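Local coordinates for protein dihydroorotate dehydrogenase (Schistosoma mansoni, PDB 6UY4) that probably oxidises (S)-dihydroorotate to orotate with a quinone as electron acceptor, using bound FMN, in de novo pyrimidine biosynthesis, at residues A[327-332]-A[348-353]. Numbering follows the deposited sequence.
Sequences PLIGVG and ASLVQL. With FMN (flavin mononucleotide), chain G.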
loop_
_atom_site.group_PDB
_atom_site.type_symbol
_atom_site.label_atom_id
_atom_site.label_comp_id
_atom_site.label_asym_id
_atom_site.label_seq_id
_atom_site.Cartn_x
_atom_site.Cartn_y
_atom_site.Cartn_z
ATOM N N PRO A 327 10.217 -12.914 -1.107
ATOM C CA PRO A 327 9.986 -11.968 -0.010
ATOM C C PRO A 327 8.530 -11.534 0.063
ATOM O O PRO A 327 7.819 -11.481 -0.942
ATOM C CB PRO A 327 10.900 -10.788 -0.359
ATOM C CG PRO A 327 11.945 -11.368 -1.251
ATOM C CD PRO A 327 11.256 -12.440 -2.037
ATOM N N LEU A 328 8.091 -11.217 1.278
ATOM C CA LEU A 328 6.728 -10.780 1.532
ATOM C C LEU A 328 6.743 -9.452 2.275
ATOM O O LEU A 328 7.648 -9.171 3.063
ATOM C CB LEU A 328 5.949 -11.821 2.343
ATOM C CG LEU A 328 5.868 -13.220 1.731
ATOM C CD1 LEU A 328 5.112 -14.157 2.656
ATOM C CD2 LEU A 328 5.210 -13.166 0.363
ATOM N N ILE A 329 5.724 -8.637 2.015
ATOM C CA ILE A 329 5.561 -7.339 2.657
ATOM C C ILE A 329 4.251 -7.373 3.431
ATOM O O ILE A 329 3.167 -7.376 2.833
ATOM C CB ILE A 329 5.579 -6.186 1.646
ATOM C CG1 ILE A 329 6.920 -6.143 0.910
ATOM C CG2 ILE A 329 5.310 -4.864 2.344
ATOM C CD1 ILE A 329 7.066 -4.959 -0.027
ATOM N N GLY A 330 4.347 -7.407 4.757
ATOM C CA GLY A 330 3.165 -7.408 5.596
ATOM C C GLY A 330 2.574 -6.026 5.771
ATOM O O GLY A 330 3.230 -5.125 6.303
ATOM N N VAL A 331 1.338 -5.839 5.319
ATOM C CA VAL A 331 0.660 -4.551 5.395
ATOM C C VAL A 331 -0.720 -4.765 6.000
ATOM O O VAL A 331 -1.377 -5.778 5.731
ATOM C CB VAL A 331 0.542 -3.878 4.009
ATOM C CG1 VAL A 331 0.237 -2.400 4.161
ATOM C CG2 VAL A 331 1.813 -4.078 3.200
ATOM N N GLY A 332 -1.156 -3.816 6.823
ATOM C CA GLY A 332 -2.501 -3.869 7.360
ATOM C C GLY A 332 -2.595 -3.836 8.870
ATOM O O GLY A 332 -2.315 -4.834 9.541
ATOM N N ALA A 348 7.045 -12.141 6.812
ATOM C CA ALA A 348 7.253 -10.914 6.059
ATOM C C ALA A 348 8.693 -10.437 6.192
ATOM O O ALA A 348 9.310 -10.566 7.254
ATOM C CB ALA A 348 6.296 -9.819 6.532
ATOM N N SER A 349 9.227 -9.892 5.099
ATOM C CA SER A 349 10.545 -9.273 5.111
ATOM C C SER A 349 10.483 -7.756 5.194
ATOM O O SER A 349 11.453 -7.133 5.639
ATOM C CB SER A 349 11.336 -9.679 3.861
ATOM O OG SER A 349 11.568 -11.077 3.838
ATOM N N LEU A 350 9.372 -7.157 4.775
ATOM C CA LEU A 350 9.129 -5.731 4.911
ATOM C C LEU A 350 7.725 -5.526 5.458
ATOM O O LEU A 350 6.884 -6.427 5.417
ATOM C CB LEU A 350 9.289 -4.998 3.571
ATOM C CG LEU A 350 10.685 -4.994 2.947
ATOM C CD1 LEU A 350 10.661 -4.333 1.577
ATOM C CD2 LEU A 350 11.677 -4.295 3.862
ATOM N N VAL A 351 7.475 -4.325 5.981
ATOM C CA VAL A 351 6.166 -3.970 6.512
ATOM C C VAL A 351 5.806 -2.564 6.052
ATOM O O VAL A 351 6.677 -1.711 5.855
ATOM C CB VAL A 351 6.113 -4.068 8.054
ATOM C CG1 VAL A 351 6.217 -5.519 8.504
ATOM C CG2 VAL A 351 7.208 -3.228 8.686
ATOM N N GLN A 352 4.506 -2.330 5.874
ATOM C CA GLN A 352 3.994 -1.038 5.441
ATOM C C GLN A 352 2.775 -0.672 6.278
ATOM O O GLN A 352 2.131 -1.531 6.885
ATOM C CB GLN A 352 3.627 -1.038 3.950
ATOM C CG GLN A 352 4.801 -1.264 3.013
ATOM C CD GLN A 352 4.372 -1.407 1.564
ATOM O OE1 GLN A 352 3.182 -1.370 1.250
ATOM N NE2 GLN A 352 5.342 -1.575 0.674
ATOM N N LEU A 353 2.466 0.623 6.298
ATOM C CA LEU A 353 1.337 1.132 7.064
ATOM C C LEU A 353 0.726 2.314 6.325
ATOM O O LEU A 353 1.280 2.819 5.344
ATOM C CB LEU A 353 1.759 1.525 8.487
ATOM C CG LEU A 353 2.890 2.546 8.658
ATOM C CD1 LEU A 353 2.360 3.975 8.707
ATOM C CD2 LEU A 353 3.709 2.234 9.903
HETATM N N1 FMN G . -3.598 0.296 -1.886
HETATM C C2 FMN G . -3.142 0.205 -3.186
HETATM O O2 FMN G . -2.542 -0.802 -3.558
HETATM N N3 FMN G . -3.356 1.241 -4.071
HETATM C C4 FMN G . -4.029 2.374 -3.661
HETATM O O4 FMN G . -4.220 3.298 -4.451
HETATM C C4A FMN G . -4.490 2.470 -2.354
HETATM N N5 FMN G . -5.164 3.599 -1.939
HETATM C C5A FMN G . -5.618 3.695 -0.640
HETATM C C6 FMN G . -6.295 4.838 -0.228
HETATM C C7 FMN G . -6.758 4.941 1.077
HETATM C C7M FMN G . -7.489 6.177 1.516
HETATM C C8 FMN G . -6.543 3.899 1.974
HETATM C C8M FMN G . -7.042 4.008 3.385
HETATM C C9 FMN G . -5.867 2.756 1.560
HETATM C C9A FMN G . -5.401 2.650 0.254
HETATM N N10 FMN G . -4.724 1.517 -0.165
HETATM C C10 FMN G . -4.272 1.425 -1.466
HETATM C "C1'" FMN G . -4.481 0.374 0.774
HETATM C "C2'" FMN G . -3.185 0.583 1.548
HETATM O "O2'" FMN G . -2.119 0.794 0.650
HETATM C "C3'" FMN G . -2.866 -0.629 2.412
HETATM O "O3'" FMN G . -2.904 -1.795 1.620
HETATM C "C4'" FMN G . -3.836 -0.781 3.579
HETATM O "O4'" FMN G . -4.426 0.458 3.906
HETATM C "C5'" FMN G . -3.068 -1.305 4.781
HETATM O "O5'" FMN G . -3.846 -1.219 5.948
HETATM P P FMN G . -3.366 -0.231 7.122
HETATM O O1P FMN G . -4.322 -0.378 8.279
HETATM O O2P FMN G . -1.955 -0.564 7.546
HETATM O O3P FMN G . -3.425 1.186 6.610
HETATM O O HOH W 1 9.758 -12.595 3.217
#
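The side chain of Gln-352 crosses over two branched neighbours: its CG and CD lie against CG2 of Ile-329, with CD 3.7 Å from that methyl, while its CB and OE1 meet CG2 of Val-331. With CG anti to the carbonyl carbon (chi1 -64°) and the chain extended beyond it, the long aliphatic stem covers the beta-branched residues and still carries the amide into the barrel interior, where NE2 is hydrogen-bonded to Glu-111 and His-109. On the same face Ile-329 and Leu-350 run side by side, CG1 of Ile-329 lying 3.7 Å from CB of Leu-350. Beneath them the backbones pair in parallel: Gly-330 N donates to Leu-350 O (2.8 Å), and Gly-330 O accepts from Gln-352 N (3.1 Å). Leu-328 O is gripped twice, by the backbone N of Ser-349 and of Leu-350. On the reverse face Gly-330, lacking a side chain, lets CB of Ala-348 lie 3.6 Å from its N. At the C-terminal ends, Val-331 CG1 packs 3.5 Å from C5' of FMN; Gly-332 takes a positive phi (124°), where a CB would jam against Val-331 O. Helix 337-346 connects these strands in a right-handed beta-alpha-beta unit of the TIM barrel, whose C-terminal strand ends and following loops line the FMN site.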